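Local coordinates for gigastasin (Haementeria ghilianii, PDB 5UBM), which inhibits the human complement serine protease C1s, forming a complex with it, at residues Gly51-Pro55 with Thr105-Trp111; Cys83-Thr89 with Thr99-Thr105. One frame throughout, in Å; residues are numbered along the deposited sequence.

How the interactions relate
Interaction 1 (Gly51-Pro55 with Thr105-Trp111) joins loops 50 residues apart, whereas interaction 2 (Cys83-Thr89 with Thr99-Thr105) is nested inside the loop that interaction 1 closes and pairs segments only 10 residues apart. Both are partly buried and their centres lie about 10 Å apart. Interaction 1 has no covalent tie: its buried Arg52 spends its guanidinium mostly on backbone oxygens, and a Trp-Pro face contact completes it. Interaction 2 is an antiparallel pairing locked by a disulfide, with the buried Asn101 at its heart and exposed lysines at its margin. Thr105 belongs to both, and Arg52 NH2 lies 3.3 Å from Thr89 OG1, a probable hydrogen bond.

Interaction 1 of 2, residues Gly51-Pro55 with Thr105-Trp111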
loop_
_atom_site.group_PDB
_atom_site.type_symbol
_atom_site.label_atom_id
_atom_site.label_comp_id
_atom_site.label_asym_id
_atom_site.label_seq_id
_atom_site.Cartn_x
_atom_site.Cartn_y
_atom_site.Cartn_z
ATOM N N GLY C 51 14.971 23.688 -17.099
ATOM C CA GLY C 51 15.749 22.533 -16.690
ATOM C C GLY C 51 16.851 22.166 -17.663
ATOM O O GLY C 51 18.009 22.003 -17.273
ATOM N N ARG C 52 16.493 22.042 -18.935
ATOM C CA ARG C 52 17.476 21.723 -19.961
ATOM C C ARG C 52 17.521 22.810 -21.030
ATOM O O ARG C 52 18.433 22.847 -21.856
ATOM C CB ARG C 52 17.176 20.355 -20.579
ATOM C CG ARG C 52 17.378 19.201 -19.601
ATOM C CD ARG C 52 17.148 17.840 -20.246
ATOM N NE ARG C 52 18.105 17.556 -21.310
ATOM C CZ ARG C 52 19.300 17.012 -21.112
ATOM N NH1 ARG C 52 19.695 16.699 -19.886
ATOM N NH2 ARG C 52 20.102 16.782 -22.141
ATOM N N GLY C 53 16.533 23.699 -20.999
ATOM C CA GLY C 53 16.496 24.839 -21.896
ATOM C C GLY C 53 16.286 24.486 -23.356
ATOM O O GLY C 53 16.053 23.329 -23.704
ATOM N N CYS C 54 16.365 25.501 -24.210
ATOM C CA CYS C 54 16.217 25.323 -25.648
ATOM C C CYS C 54 17.413 25.909 -26.385
ATOM O O CYS C 54 18.050 26.842 -25.896
ATOM C CB CYS C 54 14.929 25.979 -26.146
ATOM S SG CYS C 54 13.420 25.178 -25.581
ATOM N N PRO C 55 17.726 25.362 -27.569
ATOM C CA PRO C 55 18.830 25.898 -28.370
ATOM C C PRO C 55 18.492 27.259 -28.980
ATOM O O PRO C 55 17.316 27.545 -29.194
ATOM C CB PRO C 55 19.013 24.840 -29.463
ATOM C CG PRO C 55 17.673 24.202 -29.590
ATOM C CD PRO C 55 17.100 24.187 -28.201
ATOM N N THR C 105 24.795 10.741 -21.702
ATOM C CA THR C 105 24.028 11.693 -22.498
ATOM C C THR C 105 23.308 12.688 -21.598
ATOM O O THR C 105 22.455 13.454 -22.053
ATOM C CB THR C 105 23.001 10.983 -23.413
ATOM O OG1 THR C 105 21.970 10.375 -22.621
ATOM C CG2 THR C 105 23.696 9.922 -24.252
ATOM N N ALA C 106 23.673 12.673 -20.320
ATOM C CA ALA C 106 23.076 13.551 -19.322
ATOM C C ALA C 106 23.260 15.017 -19.688
ATOM O O ALA C 106 22.363 15.835 -19.484
ATOM C CB ALA C 106 23.675 13.273 -17.956
ATOM N N CYS C 107 24.428 15.336 -20.234
ATOM C CA CYS C 107 24.750 16.702 -20.626
ATOM C C CYS C 107 24.792 16.856 -22.146
ATOM O O CYS C 107 25.336 17.829 -22.669
ATOM C CB CYS C 107 26.086 17.128 -20.010
ATOM S SG CYS C 107 26.020 17.364 -18.217
ATOM N N VAL C 108 24.216 15.890 -22.851
ATOM C CA VAL C 108 24.092 15.980 -24.299
ATOM C C VAL C 108 22.750 16.608 -24.663
ATOM O O VAL C 108 21.704 16.169 -24.180
ATOM C CB VAL C 108 24.220 14.601 -24.962
ATOM C CG1 VAL C 108 23.871 14.688 -26.437
ATOM C CG2 VAL C 108 25.620 14.061 -24.766
ATOM N N ASN C 109 22.797 17.636 -25.510
ATOM C CA ASN C 109 21.622 18.421 -25.881
ATOM C C ASN C 109 21.014 19.105 -24.667
ATOM O O ASN C 109 19.926 18.754 -24.214
ATOM C CB ASN C 109 20.577 17.551 -26.584
ATOM C CG ASN C 109 21.020 17.114 -27.965
ATOM O OD1 ASN C 109 21.469 17.927 -28.771
ATOM N ND2 ASN C 109 20.907 15.821 -28.241
ATOM N N ILE C 110 21.740 20.083 -24.141
ATOM C CA ILE C 110 21.277 20.878 -23.014
ATOM C C ILE C 110 21.819 22.294 -23.190
ATOM O O ILE C 110 22.868 22.487 -23.804
ATOM C CB ILE C 110 21.719 20.269 -21.657
ATOM C CG1 ILE C 110 20.881 20.833 -20.509
ATOM C CG2 ILE C 110 23.215 20.472 -21.420
ATOM C CD1 ILE C 110 21.162 20.187 -19.168
ATOM N N TRP C 111 21.094 23.286 -22.687
ATOM C CA TRP C 111 21.465 24.676 -22.928
ATOM C C TRP C 111 21.406 25.508 -21.653
ATOM O O TRP C 111 20.365 26.073 -21.305
ATOM C CB TRP C 111 20.564 25.266 -24.015
ATOM C CG TRP C 111 20.661 24.486 -25.293
ATOM C CD1 TRP C 111 21.506 24.725 -26.335
ATOM C CD2 TRP C 111 19.912 23.314 -25.647
ATOM N NE1 TRP C 111 21.320 23.787 -27.323
ATOM C CE2 TRP C 111 20.349 22.909 -26.925
ATOM C CE3 TRP C 111 18.911 22.574 -25.011
ATOM C CZ2 TRP C 111 19.819 21.800 -27.578
ATOM C CZ3 TRP C 111 18.387 21.471 -25.662
ATOM C CH2 TRP C 111 18.843 21.096 -26.933
#
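The organising group here is the Arg52 guanidinium, whose side chain is extended as far as CD and turns at chi3 (p) to meet the loop Thr105-Trp111. Arg52 NH1 donates to Ala106 O at 2.8 Å with a nearly straight N-H...O angle of 170°, and Arg52 NH2 donates to Asn109 O at 2.9 Å with a more bent 133°. Val108 O is nearer to Arg52 NH2, at 2.7 Å, yet the angle is too poor for a hydrogen bond. A type I turn from Thr105 to Val108, closed by Val108 N to Thr105 O at 3.1 Å, contains Ala106 O, while Asn109 O follows it. Outside the segments NH1 also bonds Gly123 O and NH2 probably Thr89 OG1, so both nitrogens are satisfied by neutral oxygens; Asn109 O is shared, accepting from Thr89 OG1 too. One backbone bond, Trp111 N to Arg52 O (2.8 Å, 154°), fixes the alignment of the two loops. Beyond it Gly53, with phi 67°, passes Trp111 so closely that a CB would clash with Trp111 O. The indole lies against Pro55: Pro55 CD sits 3.6 Å from the centroid of the six-membered Trp111 ring, 7° off its normal, a CH-pi contact. The contact thus bridges the loop between strands 44-45 and 59-61, tied by Cys54-Cys71, and the loop between strands 99-100 and 117-119, tied by Cys107-Cys118.

Interaction 2 of 2, residues Cys83-Thr89 with Thr99-Thr105; sequences CTYGFKT and TCNTKET
Cys83-Gly86 forms a type I beta turn (Gly86 N to Cys83 O, 3.1 Å); Gly86, at phi 78° and psi 167°, then leads into strand 87-89. Strand 99-100 runs antiparallel to it, with Phe87 and Cys100 a non-hydrogen-bonded pair, CA atoms 4.6 Å apart. Flanking backbone bonds set the register: Lys88 N to Thr99 O (3.1 Å, 171°) and Asn101 N to Gly86 O (2.9 Å, 170°). Cys83 and Cys100, both chi1 m, join SG to SG at 2.0 Å with chi3 -81°. Asn101 (chi1 m, chi2 -47°) points toward the other segment and donates from ND2 to Tyr85 O at 3.1 Å; its OD1 accepts from Thr105 OG1 at 2.6 Å, while Thr102 N donates to that OG1 at 3.2 Å, closing the bend after the strand. Tyr85, chi1 m, turns a ring face to Lys103, whose CA is 3.5 Å from the ring centroid and 4° off its normal, a CH-pi contact. Lys88 (chi1 to chi3 t, chi4 p) brings NZ to 4.1 Å from Thr105 CG2. Thr84 hydrogen-bonds a polar side chain of the C1s chain, placing the turn at the protease interface. The turn-to-strand disulfide and short antiparallel pair are consistent with the disulfide-rich antistasin-family domain.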
loop_
_atom_site.group_PDB
_atom_site.type_symbol
_atom_site.label_atom_id
_atom_site.label_comp_id
_atom_site.label_asym_id
_atom_site.label_seq_id
_atom_site.Cartn_x
_atom_site.Cartn_y
_atom_site.Cartn_z
ATOM N N CYS C 83 13.561 11.184 -14.299
ATOM C CA CYS C 83 14.833 10.664 -14.808
ATOM C C CYS C 83 16.029 11.188 -14.025
ATOM O O CYS C 83 16.204 12.399 -13.876
ATOM C CB CYS C 83 15.011 11.018 -16.290
ATOM S SG CYS C 83 13.920 10.143 -17.447
ATOM N N THR C 84 16.858 10.268 -13.542
ATOM C CA THR C 84 18.056 10.623 -12.787
ATOM C C THR C 84 18.976 11.564 -13.565
ATOM O O THR C 84 19.495 12.532 -13.012
ATOM C CB THR C 84 18.852 9.367 -12.387
ATOM O OG1 THR C 84 17.961 8.385 -11.841
ATOM C CG2 THR C 84 19.909 9.715 -11.359
ATOM N N TYR C 85 19.174 11.286 -14.847
ATOM C CA TYR C 85 20.041 12.116 -15.673
ATOM C C TYR C 85 19.238 12.983 -16.635
ATOM O O TYR C 85 19.753 13.434 -17.661
ATOM C CB TYR C 85 21.035 11.247 -16.448
ATOM C CG TYR C 85 22.010 10.516 -15.556
ATOM C CD1 TYR C 85 23.059 11.191 -14.941
ATOM C CD2 TYR C 85 21.884 9.153 -15.324
ATOM C CE1 TYR C 85 23.954 10.530 -14.118
ATOM C CE2 TYR C 85 22.775 8.485 -14.502
ATOM C CZ TYR C 85 23.806 9.178 -13.904
ATOM O OH TYR C 85 24.694 8.516 -13.089
ATOM N N GLY C 86 17.975 13.218 -16.292
ATOM C CA GLY C 86 17.094 14.008 -17.131
ATOM C C GLY C 86 16.565 13.222 -18.318
ATOM O O GLY C 86 17.053 12.130 -18.633
ATOM N N PHE C 87 15.551 13.773 -18.974
ATOM C CA PHE C 87 15.004 13.150 -20.172
ATOM C C PHE C 87 15.978 13.281 -21.338
ATOM O O PHE C 87 16.657 14.301 -21.486
ATOM C CB PHE C 87 13.655 13.772 -20.536
ATOM C CG PHE C 87 12.502 13.240 -19.731
ATOM C CD1 PHE C 87 12.321 13.629 -18.410
ATOM C CD2 PHE C 87 11.591 12.364 -20.298
ATOM C CE1 PHE C 87 11.258 13.143 -17.667
ATOM C CE2 PHE C 87 10.520 11.878 -19.562
ATOM C CZ PHE C 87 10.354 12.264 -18.243
ATOM N N LYS C 88 16.056 12.235 -22.154
ATOM C CA LYS C 88 16.858 12.285 -23.362
ATOM C C LYS C 88 16.255 13.299 -24.321
ATOM O O LYS C 88 15.086 13.191 -24.690
ATOM C CB LYS C 88 16.941 10.910 -24.017
ATOM C CG LYS C 88 17.783 10.891 -25.279
ATOM C CD LYS C 88 18.058 9.472 -25.742
ATOM C CE LYS C 88 19.058 9.460 -26.884
ATOM N NZ LYS C 88 20.301 10.205 -26.533
ATOM N N THR C 89 17.043 14.294 -24.711
ATOM C CA THR C 89 16.537 15.353 -25.576
ATOM C C THR C 89 17.248 15.373 -26.924
ATOM O O THR C 89 18.446 15.098 -27.005
ATOM C CB THR C 89 16.678 16.732 -24.907
ATOM O OG1 THR C 89 18.062 17.017 -24.681
ATOM C CG2 THR C 89 15.951 16.748 -23.579
ATOM N N THR C 99 11.945 8.310 -22.278
ATOM C CA THR C 99 13.287 7.763 -22.374
ATOM C C THR C 99 14.221 8.595 -21.513
ATOM O O THR C 99 14.251 9.820 -21.621
ATOM C CB THR C 99 13.785 7.744 -23.820
ATOM O OG1 THR C 99 12.965 6.855 -24.591
ATOM C CG2 THR C 99 15.238 7.285 -23.878
ATOM N N CYS C 100 14.966 7.935 -20.639
ATOM C CA CYS C 100 15.884 8.646 -19.764
ATOM C C CYS C 100 17.256 8.726 -20.395
ATOM O O CYS C 100 17.618 7.874 -21.197
ATOM C CB CYS C 100 15.971 7.962 -18.401
ATOM S SG CYS C 100 14.512 8.199 -17.373
ATOM N N ASN C 101 18.004 9.766 -20.047
ATOM C CA ASN C 101 19.413 9.841 -20.398
ATOM C C ASN C 101 20.210 8.781 -19.654
ATOM O O ASN C 101 19.806 8.335 -18.580
ATOM C CB ASN C 101 19.981 11.226 -20.073
ATOM C CG ASN C 101 19.709 12.245 -21.162
ATOM O OD1 ASN C 101 19.917 11.980 -22.343
ATOM N ND2 ASN C 101 19.240 13.421 -20.765
ATOM N N THR C 102 21.337 8.370 -20.225
ATOM C CA THR C 102 22.327 7.632 -19.454
ATOM C C THR C 102 23.264 8.656 -18.835
ATOM O O THR C 102 23.182 9.844 -19.151
ATOM C CB THR C 102 23.129 6.628 -20.310
ATOM O OG1 THR C 102 23.730 7.307 -21.419
ATOM C CG2 THR C 102 22.225 5.527 -20.830
ATOM N N LYS C 103 24.161 8.200 -17.968
ATOM C CA LYS C 103 25.153 9.076 -17.354
ATOM C C LYS C 103 25.979 9.818 -18.414
ATOM O O LYS C 103 26.587 10.854 -18.134
ATOM C CB LYS C 103 26.066 8.259 -16.439
ATOM C CG LYS C 103 27.059 9.071 -15.630
ATOM C CD LYS C 103 27.884 8.175 -14.715
ATOM C CE LYS C 103 28.870 8.981 -13.886
ATOM N NZ LYS C 103 29.669 8.109 -12.978
ATOM N N GLU C 104 25.971 9.289 -19.636
ATOM C CA GLU C 104 26.811 9.791 -20.719
ATOM C C GLU C 104 26.108 10.871 -21.543
ATOM O O GLU C 104 26.751 11.795 -22.043
ATOM C CB GLU C 104 27.229 8.639 -21.639
ATOM C CG GLU C 104 27.393 7.281 -20.951
ATOM C CD GLU C 104 28.264 7.316 -19.703
ATOM O OE1 GLU C 104 29.277 8.052 -19.685
ATOM O OE2 GLU C 104 27.934 6.594 -18.736
ATOM N N THR C 105 24.795 10.741 -21.702
ATOM C CA THR C 105 24.028 11.693 -22.498
ATOM C C THR C 105 23.308 12.688 -21.598
ATOM O O THR C 105 22.455 13.454 -22.053
ATOM C CB THR C 105 23.001 10.983 -23.413
ATOM O OG1 THR C 105 21.970 10.375 -22.621
ATOM C CG2 THR C 105 23.696 9.922 -24.252
#